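Local coordinates for sister chromatid cohesion protein (Chaetomium thermophilum, PDB 5T8V) that probably loads cohesin onto chromatin as the loader Scc2, of which this chain is the C-terminal part built from helical HEAT repeats, at residues A[433-438]-A[450-455]; A[458-463]-A[608-613]; A[616-621]-A[634-639]; A[655-660]-A[674-679]. One frame throughout, in Å; residues are numbered along the deposited sequence.

Overall arrangement
The four contacts come in series along the chain and sit side by side in the helical HEAT-repeat solenoid. Interaction 1 (helices 423-440 and 446-474) and interaction 2 (helices 446-474 and 610-619) share helix 446-474, their centres about 12 Å apart. Helix 610-619 carries on into interaction 3, where it meets helix 628-642; the centres of interactions 2 and 3 are about 10 Å apart. Interaction 4, between helices 652-660 and 666-682, touches interaction 3 through M621 and L675, centres about 11 Å apart. Interaction 1 touches interaction 3 through L453 and I616, so the first three pack on one another and interaction 4, centred about 23 Å from interaction 1, joins them through interaction 3.

Interaction 1: A[433-438]-A[450-455]; sequences LMMVGL and NMALEL
M435 and A452 mark the point where helices 423-440 and 446-474 come together, their CA atoms 4.7 Å apart. Over these short segments the two axes approach to 8.6 Å and run broadly antiparallel, with a signed crossing angle of -134°. The small side chain of A452 is consistent with so close an approach; its CB faces segment 433-438 and lies 3.6 Å from M435 O. M435 packs beside it. Its chain bends at chi2 (-54°), which brings SD over the backbone of the alanine, 3.6 Å from A452 CA. Beyond the sulfur the terminal methyl leaves A452 behind and turns to the neighbours one residue back and three on. M435 CE meets M451 CE at 3.7 Å, the two methionine chains crossing at a slant, and it lies 4.0 Å from L455 CD1. A turn further along its helix, L438 adds a looser touch, its CB 4.2 Å from A452 CB. Helix 357-391 covers the same cluster, with V387 against both M435 and M451, while L405 of helix 402-414 packs on M451 and L455. No hydrogen bond joins the two segments. What holds them is the fit of M435 between A452 CB and the methyl ends of M451 and L455, so the cohesion here is hydrophobic and dispersive and has little directional character.

Interaction 2: A[458-463]-A[608-613]; sequences TMCAAI and EAFGAI
The F610 ring is met by two residues of segment 458-463. C460 SG stands 3.7 Å from F610 CE1 and approaches the ring obliquely, 51° off its normal, in a sulfur-aromatic contact. The carbonyl oxygen of the same cysteine comes in at the ring edge, in plane, with C460 O 3.6 Å from F610 CE1. From the other residue, I463 CG2 reaches F610 CD1 at 3.5 Å, the two side chains sliding past each other in opposite directions. One turn along from F610, I613 meets I463 tip to tip, CD1 to CD1, at 3.9 Å. An alanine at F610 would probably leave C460 SG without its aromatic partner and open a gap beside I463 CG2. Chi1 of -173° puts F610 CG anti to the backbone N. Further out, V639 of helix 628-642 packs on both C460 and F610, S464 and R467 also touch the F610 side chain, and F606 lies against I463. This is a buried helix-helix contact within a HEAT-repeat protein, here joining helices 446-474 and 610-619 across the 144 residues, mostly helical, that separate the two segments.

Interaction 3: A[616-621]-A[634-639]; sequences ILLNSM and KSINQV
I636 points across from helix 628-642 into three side chains of segment 616-621, and each of them meets it at its own angle. L617 lies alongside, the two chains sliding past each other in opposite directions, with L617 CD2 3.5 Å from I636 CG1. The same leucine methyl also rests on S635 CB, at 3.7 Å. L618 and M621 instead cross the isoleucine at about a right angle and share its tip. L618 CD2 stands 3.9 Å from I636 CD1, while the methionine comes across the same methyl with two atoms, M621 CG at 3.5 Å and M621 SD at 3.4 Å from I636 CD1. With chi1 of -66°, I636 CG1 is anti to the carbonyl carbon, the placement that brings it against L617. Packing of this kind, through leucine, isoleucine and methionine, joins neighbouring helices in the HEAT-repeat solenoid. An alanine in place of I636 would probably open a gap between the helices and leave L617 CD2, L618 CD2 and M621 SD without their shared partner. Next to this cluster, L617 O accepts a hydrogen bond from S620 N; S620 OG also comes close to that oxygen, at a short distance that is doubtful. S620 OG is hydrogen-bonded to S632 OG of helix 628-642. M621 also touches L675 of helix 666-682 and S660 of helix 652-660, and L618 packs on L656 of the latter.

Interaction 4: A[655-660]-A[674-679]; sequences QLILRS and GLISKC
I657 faces L675 where helices 652-660 and 666-682 run broadly antiparallel, at 146° between their directions and with segment axes 9.7 Å apart at closest. The isoleucine carries nearly all of the contact, its branches spreading over L675, I676 and C679, with L675 CB touched by both CG2 and CD1. I657 CG1 lies 3.8 Å from L675 CD1, the two chains meeting at a slant. Its other branch, CG2, lies against I676, with I657 CG2 3.7 Å from I676 CG1 and the side chains running past each other in opposite senses. CG2 is anti to the backbone N and CG1 anti to the carbonyl carbon (chi1 -75°), which spreads the two branches over neighbouring residues of the facing helix. At the end of the longer branch, I657 CD1 approaches C679 SG to 3.4 Å, one turn along from L675. L658 adds a more distant touch, its CD2 4.5 Å from I676 CD1. M690 of helix 685-696 packs on both L658 and I676, while L633 of helix 628-642 lies on L675. With no hydrogen bond between the segments, the pairing rests on an apolar fit in which one beta-branched side chain packs against L675, I676 and the cysteine sulfur.

Interaction 1: A[433-438]-A[450-455]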
loop_
_atom_site.group_PDB
_atom_site.type_symbol
_atom_site.label_atom_id
_atom_site.label_comp_id
_atom_site.label_asym_id
_atom_site.label_seq_id
_atom_site.Cartn_x
_atom_site.Cartn_y
_atom_site.Cartn_z
ATOM N N LEU A 433 10.287 13.491 -16.926
ATOM C CA LEU A 433 11.658 13.021 -17.109
ATOM C C LEU A 433 12.535 13.439 -15.938
ATOM O O LEU A 433 13.365 12.656 -15.456
ATOM C CB LEU A 433 12.230 13.559 -18.419
ATOM C CG LEU A 433 11.530 13.110 -19.704
ATOM C CD1 LEU A 433 12.124 13.827 -20.909
ATOM C CD2 LEU A 433 11.616 11.598 -19.880
ATOM N N MET A 434 12.353 14.668 -15.455
ATOM C CA MET A 434 13.176 15.154 -14.356
ATOM C C MET A 434 12.885 14.398 -13.065
ATOM O O MET A 434 13.810 14.068 -12.313
ATOM C CB MET A 434 12.950 16.650 -14.168
ATOM C CG MET A 434 13.871 17.283 -13.142
ATOM S SD MET A 434 13.921 19.073 -13.282
ATOM C CE MET A 434 14.773 19.264 -14.849
ATOM N N MET A 435 11.611 14.113 -12.787
ATOM C CA MET A 435 11.278 13.406 -11.553
ATOM C C MET A 435 11.758 11.961 -11.598
ATOM O O MET A 435 12.323 11.460 -10.617
ATOM C CB MET A 435 9.772 13.467 -11.299
ATOM C CG MET A 435 9.250 14.877 -11.099
ATOM S SD MET A 435 10.130 15.776 -9.806
ATOM C CE MET A 435 9.949 17.460 -10.386
ATOM N N VAL A 436 11.545 11.272 -12.719
ATOM C CA VAL A 436 12.105 9.932 -12.874
ATOM C C VAL A 436 13.607 9.973 -12.632
ATOM O O VAL A 436 14.165 9.139 -11.907
ATOM C CB VAL A 436 11.772 9.365 -14.266
ATOM C CG1 VAL A 436 12.482 8.033 -14.492
ATOM C CG2 VAL A 436 10.271 9.189 -14.419
ATOM N N GLY A 437 14.282 10.955 -13.232
ATOM C CA GLY A 437 15.711 11.096 -13.005
ATOM C C GLY A 437 16.054 11.231 -11.534
ATOM O O GLY A 437 16.981 10.585 -11.039
ATOM N N LEU A 438 15.306 12.072 -10.812
ATOM C CA LEU A 438 15.585 12.268 -9.391
ATOM C C LEU A 438 15.375 10.982 -8.604
ATOM O O LEU A 438 16.119 10.698 -7.657
ATOM C CB LEU A 438 14.705 13.385 -8.825
ATOM C CG LEU A 438 15.048 14.824 -9.228
ATOM C CD1 LEU A 438 14.036 15.799 -8.639
ATOM C CD2 LEU A 438 16.461 15.206 -8.797
ATOM N N ASN A 450 10.868 12.215 -2.384
ATOM C CA ASN A 450 9.472 12.279 -1.965
ATOM C C ASN A 450 8.659 13.157 -2.905
ATOM O O ASN A 450 7.561 12.780 -3.334
ATOM C CB ASN A 450 9.383 12.800 -0.533
ATOM C CG ASN A 450 10.055 11.881 0.455
ATOM O OD1 ASN A 450 10.582 10.834 0.083
ATOM N ND2 ASN A 450 10.051 12.269 1.723
ATOM N N MET A 451 9.180 14.337 -3.238
ATOM C CA MET A 451 8.486 15.197 -4.189
ATOM C C MET A 451 8.301 14.486 -5.524
ATOM O O MET A 451 7.204 14.482 -6.096
ATOM C CB MET A 451 9.262 16.500 -4.379
ATOM C CG MET A 451 8.505 17.551 -5.176
ATOM S SD MET A 451 9.527 18.954 -5.648
ATOM C CE MET A 451 10.596 18.189 -6.862
ATOM N N ALA A 452 9.370 13.865 -6.028
ATOM C CA ALA A 452 9.321 13.227 -7.338
ATOM C C ALA A 452 8.266 12.129 -7.378
ATOM O O ALA A 452 7.496 12.027 -8.339
ATOM C CB ALA A 452 10.696 12.668 -7.694
ATOM N N LEU A 453 8.222 11.285 -6.346
ATOM C CA LEU A 453 7.192 10.252 -6.284
ATOM C C LEU A 453 5.803 10.872 -6.194
ATOM O O LEU A 453 4.876 10.448 -6.897
ATOM C CB LEU A 453 7.448 9.333 -5.089
ATOM C CG LEU A 453 8.729 8.499 -5.147
ATOM C CD1 LEU A 453 9.037 7.891 -3.789
ATOM C CD2 LEU A 453 8.610 7.409 -6.200
ATOM N N GLU A 454 5.645 11.886 -5.343
ATOM C CA GLU A 454 4.337 12.500 -5.150
ATOM C C GLU A 454 3.800 13.086 -6.450
ATOM O O GLU A 454 2.595 13.018 -6.716
ATOM C CB GLU A 454 4.429 13.571 -4.064
ATOM C CG GLU A 454 3.144 14.348 -3.834
ATOM C CD GLU A 454 3.127 15.057 -2.491
ATOM O OE1 GLU A 454 4.160 15.021 -1.786
ATOM O OE2 GLU A 454 2.083 15.648 -2.140
ATOM N N LEU A 455 4.675 13.667 -7.274
ATOM C CA LEU A 455 4.224 14.241 -8.540
ATOM C C LEU A 455 4.040 13.171 -9.608
ATOM O O LEU A 455 3.064 13.208 -10.365
ATOM C CB LEU A 455 5.214 15.302 -9.022
ATOM C CG LEU A 455 5.238 16.642 -8.279
ATOM C CD1 LEU A 455 6.159 17.607 -9.003
ATOM C CD2 LEU A 455 3.848 17.255 -8.131
#

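Interaction 2: A[458-463]-A[608-613]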
loop_
_atom_site.group_PDB
_atom_site.type_symbol
_atom_site.label_atom_id
_atom_site.label_comp_id
_atom_site.label_asym_id
_atom_site.label_seq_id
_atom_site.Cartn_x
_atom_site.Cartn_y
_atom_site.Cartn_z
ATOM N N THR A 458 0.495 11.989 -9.353
ATOM C CA THR A 458 -0.559 12.781 -9.980
ATOM C C THR A 458 -0.483 12.683 -11.499
ATOM O O THR A 458 -1.514 12.581 -12.175
ATOM C CB THR A 458 -0.472 14.244 -9.533
ATOM O OG1 THR A 458 0.766 14.807 -9.973
ATOM C CG2 THR A 458 -0.551 14.359 -8.022
ATOM N N MET A 459 0.730 12.711 -12.055
ATOM C CA MET A 459 0.876 12.563 -13.500
ATOM C C MET A 459 0.373 11.200 -13.958
ATOM O O MET A 459 -0.327 11.091 -14.975
ATOM C CB MET A 459 2.339 12.769 -13.905
ATOM C CG MET A 459 2.790 14.230 -13.866
ATOM S SD MET A 459 4.478 14.520 -14.458
ATOM C CE MET A 459 5.415 13.777 -13.136
ATOM N N CYS A 460 0.707 10.148 -13.210
ATOM C CA CYS A 460 0.209 8.816 -13.533
ATOM C C CYS A 460 -1.313 8.801 -13.569
ATOM O O CYS A 460 -1.922 8.304 -14.526
ATOM C CB CYS A 460 0.738 7.809 -12.511
ATOM S SG CYS A 460 0.816 6.126 -13.110
ATOM N N ALA A 461 -1.948 9.349 -12.530
ATOM C CA ALA A 461 -3.405 9.429 -12.503
ATOM C C ALA A 461 -3.941 10.167 -13.722
ATOM O O ALA A 461 -4.933 9.745 -14.327
ATOM C CB ALA A 461 -3.866 10.116 -11.219
ATOM N N ALA A 462 -3.298 11.275 -14.097
ATOM C CA ALA A 462 -3.764 12.043 -15.247
ATOM C C ALA A 462 -3.703 11.215 -16.524
ATOM O O ALA A 462 -4.649 11.217 -17.323
ATOM C CB ALA A 462 -2.932 13.316 -15.392
ATOM N N ILE A 463 -2.597 10.500 -16.738
ATOM C CA ILE A 463 -2.480 9.654 -17.922
ATOM C C ILE A 463 -3.555 8.576 -17.910
ATOM O O ILE A 463 -4.188 8.295 -18.937
ATOM C CB ILE A 463 -1.069 9.043 -18.005
ATOM C CG1 ILE A 463 -0.017 10.152 -18.126
ATOM C CG2 ILE A 463 -0.971 8.093 -19.187
ATOM C CD1 ILE A 463 1.409 9.677 -17.923
ATOM N N GLU A 608 3.483 7.775 -23.061
ATOM C CA GLU A 608 4.132 6.489 -23.277
ATOM C C GLU A 608 4.945 6.037 -22.072
ATOM O O GLU A 608 5.314 4.860 -22.005
ATOM C CB GLU A 608 5.026 6.553 -24.517
ATOM C CG GLU A 608 4.262 6.523 -25.838
ATOM C CD GLU A 608 5.180 6.446 -27.050
ATOM O OE1 GLU A 608 6.402 6.675 -26.898
ATOM O OE2 GLU A 608 4.682 6.151 -28.160
ATOM N N ALA A 609 5.232 6.930 -21.124
ATOM C CA ALA A 609 5.960 6.560 -19.917
ATOM C C ALA A 609 5.072 5.921 -18.857
ATOM O O ALA A 609 5.602 5.376 -17.880
ATOM C CB ALA A 609 6.647 7.792 -19.327
ATOM N N PHE A 610 3.750 5.968 -19.038
ATOM C CA PHE A 610 2.781 5.428 -18.088
ATOM C C PHE A 610 3.299 4.180 -17.385
ATOM O O PHE A 610 3.680 4.238 -16.210
ATOM C CB PHE A 610 1.469 5.122 -18.812
ATOM C CG PHE A 610 0.355 4.707 -17.899
ATOM C CD1 PHE A 610 -0.122 5.571 -16.931
ATOM C CD2 PHE A 610 -0.225 3.459 -18.020
ATOM C CE1 PHE A 610 -1.151 5.195 -16.093
ATOM C CE2 PHE A 610 -1.255 3.077 -17.185
ATOM C CZ PHE A 610 -1.719 3.948 -16.221
ATOM N N GLY A 611 3.329 3.056 -18.100
ATOM C CA GLY A 611 3.835 1.813 -17.554
ATOM C C GLY A 611 5.010 2.025 -16.627
ATOM O O GLY A 611 4.917 1.756 -15.423
ATOM N N ALA A 612 6.107 2.560 -17.169
ATOM C CA ALA A 612 7.312 2.755 -16.370
ATOM C C ALA A 612 6.983 3.450 -15.056
ATOM O O ALA A 612 7.203 2.898 -13.971
ATOM C CB ALA A 612 8.343 3.560 -17.162
ATOM N N ILE A 613 6.418 4.656 -15.133
ATOM C CA ILE A 613 6.212 5.418 -13.907
ATOM C C ILE A 613 5.223 4.704 -13.001
ATOM O O ILE A 613 5.363 4.740 -11.772
ATOM C CB ILE A 613 5.777 6.866 -14.225
ATOM C CG1 ILE A 613 4.520 6.892 -15.097
ATOM C CG2 ILE A 613 6.933 7.610 -14.899
ATOM C CD1 ILE A 613 4.072 8.287 -15.499
#

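Interaction 3: A[616-621]-A[634-639]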
loop_
_atom_site.group_PDB
_atom_site.type_symbol
_atom_site.label_atom_id
_atom_site.label_comp_id
_atom_site.label_asym_id
_atom_site.label_seq_id
_atom_site.Cartn_x
_atom_site.Cartn_y
_atom_site.Cartn_z
ATOM N N ILE A 616 7.188 2.625 -10.821
ATOM C CA ILE A 616 7.802 3.464 -9.795
ATOM C C ILE A 616 6.807 3.719 -8.676
ATOM O O ILE A 616 7.153 3.672 -7.489
ATOM C CB ILE A 616 8.314 4.780 -10.413
ATOM C CG1 ILE A 616 9.622 4.529 -11.167
ATOM C CG2 ILE A 616 8.513 5.857 -9.340
ATOM C CD1 ILE A 616 10.086 5.698 -12.011
ATOM N N LEU A 617 5.551 3.976 -9.037
ATOM C CA LEU A 617 4.532 4.220 -8.027
ATOM C C LEU A 617 4.271 2.961 -7.209
ATOM O O LEU A 617 4.298 2.994 -5.973
ATOM C CB LEU A 617 3.251 4.711 -8.700
ATOM C CG LEU A 617 2.254 5.449 -7.811
ATOM C CD1 LEU A 617 2.830 6.781 -7.343
ATOM C CD2 LEU A 617 0.947 5.658 -8.560
ATOM N N LEU A 618 4.044 1.834 -7.887
ATOM C CA LEU A 618 3.722 0.596 -7.183
ATOM C C LEU A 618 4.820 0.228 -6.193
ATOM O O LEU A 618 4.552 -0.013 -5.011
ATOM C CB LEU A 618 3.496 -0.530 -8.193
ATOM C CG LEU A 618 2.198 -0.420 -9.003
ATOM C CD1 LEU A 618 2.249 -1.275 -10.263
ATOM C CD2 LEU A 618 1.004 -0.814 -8.152
ATOM N N ASN A 619 6.073 0.201 -6.655
ATOM C CA ASN A 619 7.178 -0.141 -5.768
ATOM C C ASN A 619 7.330 0.852 -4.625
ATOM O O ASN A 619 7.938 0.512 -3.604
ATOM C CB ASN A 619 8.486 -0.226 -6.555
ATOM C CG ASN A 619 8.516 -1.402 -7.511
ATOM O OD1 ASN A 619 8.565 -2.558 -7.090
ATOM N ND2 ASN A 619 8.494 -1.113 -8.808
ATOM N N SER A 620 6.796 2.065 -4.763
ATOM C CA SER A 620 6.878 3.039 -3.682
ATOM C C SER A 620 5.797 2.838 -2.629
ATOM O O SER A 620 5.698 3.653 -1.705
ATOM C CB SER A 620 6.801 4.463 -4.240
ATOM O OG SER A 620 5.485 4.782 -4.652
ATOM N N MET A 621 4.983 1.784 -2.746
ATOM C CA MET A 621 4.055 1.453 -1.669
ATOM C C MET A 621 4.803 0.936 -0.447
ATOM O O MET A 621 4.400 1.200 0.691
ATOM C CB MET A 621 3.040 0.418 -2.148
ATOM C CG MET A 621 2.047 0.948 -3.166
ATOM S SD MET A 621 0.847 -0.294 -3.685
ATOM C CE MET A 621 1.908 -1.543 -4.411
ATOM N N LYS A 634 -3.002 6.617 -2.649
ATOM C CA LYS A 634 -4.037 7.476 -3.212
ATOM C C LYS A 634 -3.930 7.533 -4.732
ATOM O O LYS A 634 -4.921 7.338 -5.450
ATOM C CB LYS A 634 -3.919 8.873 -2.599
ATOM C CG LYS A 634 -4.959 9.879 -3.066
ATOM C CD LYS A 634 -5.352 10.833 -1.938
ATOM C CE LYS A 634 -4.146 11.555 -1.332
ATOM N NZ LYS A 634 -4.523 12.393 -0.157
ATOM N N SER A 635 -2.722 7.781 -5.244
ATOM C CA SER A 635 -2.544 7.879 -6.688
ATOM C C SER A 635 -2.854 6.554 -7.375
ATOM O O SER A 635 -3.401 6.539 -8.482
ATOM C CB SER A 635 -1.122 8.336 -7.006
ATOM O OG SER A 635 -0.906 9.652 -6.530
ATOM N N ILE A 636 -2.517 5.431 -6.737
ATOM C CA ILE A 636 -2.812 4.130 -7.331
ATOM C C ILE A 636 -4.317 3.902 -7.395
ATOM O O ILE A 636 -4.836 3.359 -8.379
ATOM C CB ILE A 636 -2.100 3.011 -6.549
ATOM C CG1 ILE A 636 -0.584 3.151 -6.703
ATOM C CG2 ILE A 636 -2.551 1.639 -7.044
ATOM C CD1 ILE A 636 0.224 2.243 -5.794
ATOM N N ASN A 637 -5.043 4.306 -6.350
ATOM C CA ASN A 637 -6.499 4.231 -6.393
ATOM C C ASN A 637 -7.046 5.061 -7.543
ATOM O O ASN A 637 -7.890 4.592 -8.317
ATOM C CB ASN A 637 -7.094 4.695 -5.063
ATOM C CG ASN A 637 -7.107 3.600 -4.015
ATOM O OD1 ASN A 637 -7.890 2.655 -4.100
ATOM N ND2 ASN A 637 -6.244 3.726 -3.013
ATOM N N GLN A 638 -6.571 6.302 -7.679
ATOM C CA GLN A 638 -7.032 7.137 -8.784
ATOM C C GLN A 638 -6.735 6.481 -10.127
ATOM O O GLN A 638 -7.571 6.513 -11.040
ATOM C CB GLN A 638 -6.385 8.519 -8.703
ATOM C CG GLN A 638 -6.874 9.353 -7.530
ATOM C CD GLN A 638 -6.241 10.729 -7.479
ATOM O OE1 GLN A 638 -5.190 10.967 -8.075
ATOM N NE2 GLN A 638 -6.884 11.648 -6.766
ATOM N N VAL A 639 -5.557 5.871 -10.267
ATOM C CA VAL A 639 -5.206 5.209 -11.521
ATOM C C VAL A 639 -6.172 4.068 -11.805
ATOM O O VAL A 639 -6.629 3.891 -12.941
ATOM C CB VAL A 639 -3.745 4.720 -11.480
ATOM C CG1 VAL A 639 -3.447 3.786 -12.649
ATOM C CG2 VAL A 639 -2.789 5.899 -11.512
#

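Interaction 4: A[655-660]-A[674-679]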
loop_
_atom_site.group_PDB
_atom_site.type_symbol
_atom_site.label_atom_id
_atom_site.label_comp_id
_atom_site.label_asym_id
_atom_site.label_seq_id
_atom_site.Cartn_x
_atom_site.Cartn_y
_atom_site.Cartn_z
ATOM N N GLN A 655 -0.497 -7.999 -9.464
ATOM C CA GLN A 655 0.713 -8.682 -9.018
ATOM C C GLN A 655 1.351 -7.976 -7.825
ATOM O O GLN A 655 1.540 -8.571 -6.756
ATOM C CB GLN A 655 1.692 -8.770 -10.192
ATOM C CG GLN A 655 3.032 -9.413 -9.880
ATOM C CD GLN A 655 3.965 -9.401 -11.079
ATOM O OE1 GLN A 655 3.542 -9.633 -12.213
ATOM N NE2 GLN A 655 5.240 -9.117 -10.835
ATOM N N LEU A 656 1.682 -6.695 -7.991
ATOM C CA LEU A 656 2.425 -5.973 -6.964
ATOM C C LEU A 656 1.565 -5.581 -5.771
ATOM O O LEU A 656 2.112 -5.338 -4.691
ATOM C CB LEU A 656 3.076 -4.726 -7.568
ATOM C CG LEU A 656 4.045 -4.971 -8.733
ATOM C CD1 LEU A 656 4.829 -3.706 -9.055
ATOM C CD2 LEU A 656 5.002 -6.128 -8.447
ATOM N N ILE A 657 0.244 -5.504 -5.933
ATOM C CA ILE A 657 -0.629 -5.369 -4.770
ATOM C C ILE A 657 -0.565 -6.633 -3.922
ATOM O O ILE A 657 -0.402 -6.576 -2.695
ATOM C CB ILE A 657 -2.069 -5.056 -5.216
ATOM C CG1 ILE A 657 -2.169 -3.598 -5.677
ATOM C CG2 ILE A 657 -3.069 -5.327 -4.082
ATOM C CD1 ILE A 657 -3.489 -3.246 -6.340
ATOM N N LEU A 658 -0.691 -7.796 -4.565
ATOM C CA LEU A 658 -0.571 -9.060 -3.847
ATOM C C LEU A 658 0.778 -9.157 -3.146
ATOM O O LEU A 658 0.854 -9.543 -1.974
ATOM C CB LEU A 658 -0.769 -10.227 -4.815
ATOM C CG LEU A 658 -2.141 -10.285 -5.491
ATOM C CD1 LEU A 658 -2.183 -11.398 -6.527
ATOM C CD2 LEU A 658 -3.242 -10.472 -4.460
ATOM N N ARG A 659 1.857 -8.804 -3.848
ATOM C CA ARG A 659 3.165 -8.786 -3.201
ATOM C C ARG A 659 3.207 -7.782 -2.056
ATOM O O ARG A 659 3.925 -7.991 -1.073
ATOM C CB ARG A 659 4.250 -8.477 -4.230
ATOM C CG ARG A 659 4.836 -9.721 -4.873
ATOM C CD ARG A 659 5.569 -9.408 -6.164
ATOM N NE ARG A 659 6.552 -8.342 -6.006
ATOM C CZ ARG A 659 7.474 -8.037 -6.913
ATOM N NH1 ARG A 659 8.328 -7.046 -6.684
ATOM N NH2 ARG A 659 7.553 -8.725 -8.045
ATOM N N SER A 660 2.440 -6.692 -2.158
ATOM C CA SER A 660 2.365 -5.733 -1.062
ATOM C C SER A 660 1.704 -6.353 0.162
ATOM O O SER A 660 2.083 -6.049 1.299
ATOM C CB SER A 660 1.603 -4.483 -1.508
ATOM O OG SER A 660 1.514 -3.532 -0.462
ATOM N N GLY A 674 -6.585 -2.837 1.710
ATOM C CA GLY A 674 -7.433 -1.830 1.093
ATOM C C GLY A 674 -7.356 -1.871 -0.421
ATOM O O GLY A 674 -8.381 -1.846 -1.111
ATOM N N LEU A 675 -6.137 -1.943 -0.959
ATOM C CA LEU A 675 -5.990 -2.034 -2.409
ATOM C C LEU A 675 -6.673 -3.281 -2.957
ATOM O O LEU A 675 -7.372 -3.218 -3.974
ATOM C CB LEU A 675 -4.513 -2.021 -2.796
ATOM C CG LEU A 675 -3.714 -0.773 -2.416
ATOM C CD1 LEU A 675 -2.350 -0.824 -3.086
ATOM C CD2 LEU A 675 -4.450 0.515 -2.784
ATOM N N ILE A 676 -6.475 -4.427 -2.300
ATOM C CA ILE A 676 -7.172 -5.646 -2.707
ATOM C C ILE A 676 -8.673 -5.395 -2.773
ATOM O O ILE A 676 -9.349 -5.804 -3.725
ATOM C CB ILE A 676 -6.830 -6.799 -1.743
ATOM C CG1 ILE A 676 -5.372 -7.226 -1.938
ATOM C CG2 ILE A 676 -7.774 -7.989 -1.953
ATOM C CD1 ILE A 676 -4.882 -8.250 -0.934
ATOM N N SER A 677 -9.214 -4.709 -1.765
ATOM C CA SER A 677 -10.645 -4.435 -1.745
ATOM C C SER A 677 -11.058 -3.584 -2.938
ATOM O O SER A 677 -12.089 -3.845 -3.568
ATOM C CB SER A 677 -11.031 -3.748 -0.438
ATOM O OG SER A 677 -12.434 -3.565 -0.357
ATOM N N LYS A 678 -10.268 -2.558 -3.268
ATOM C CA LYS A 678 -10.613 -1.722 -4.414
ATOM C C LYS A 678 -10.580 -2.525 -5.710
ATOM O O LYS A 678 -11.484 -2.406 -6.548
ATOM C CB LYS A 678 -9.666 -0.524 -4.496
ATOM C CG LYS A 678 -10.088 0.541 -5.504
ATOM C CD LYS A 678 -11.460 1.108 -5.173
ATOM C CE LYS A 678 -11.484 2.620 -5.291
ATOM N NZ LYS A 678 -12.815 3.185 -4.930
ATOM N N CYS A 679 -9.547 -3.350 -5.892
ATOM C CA CYS A 679 -9.496 -4.227 -7.056
ATOM C C CYS A 679 -10.760 -5.069 -7.152
ATOM O O CYS A 679 -11.432 -5.090 -8.190
ATOM C CB CYS A 679 -8.260 -5.124 -6.981
ATOM S SG CYS A 679 -6.685 -4.241 -7.081
#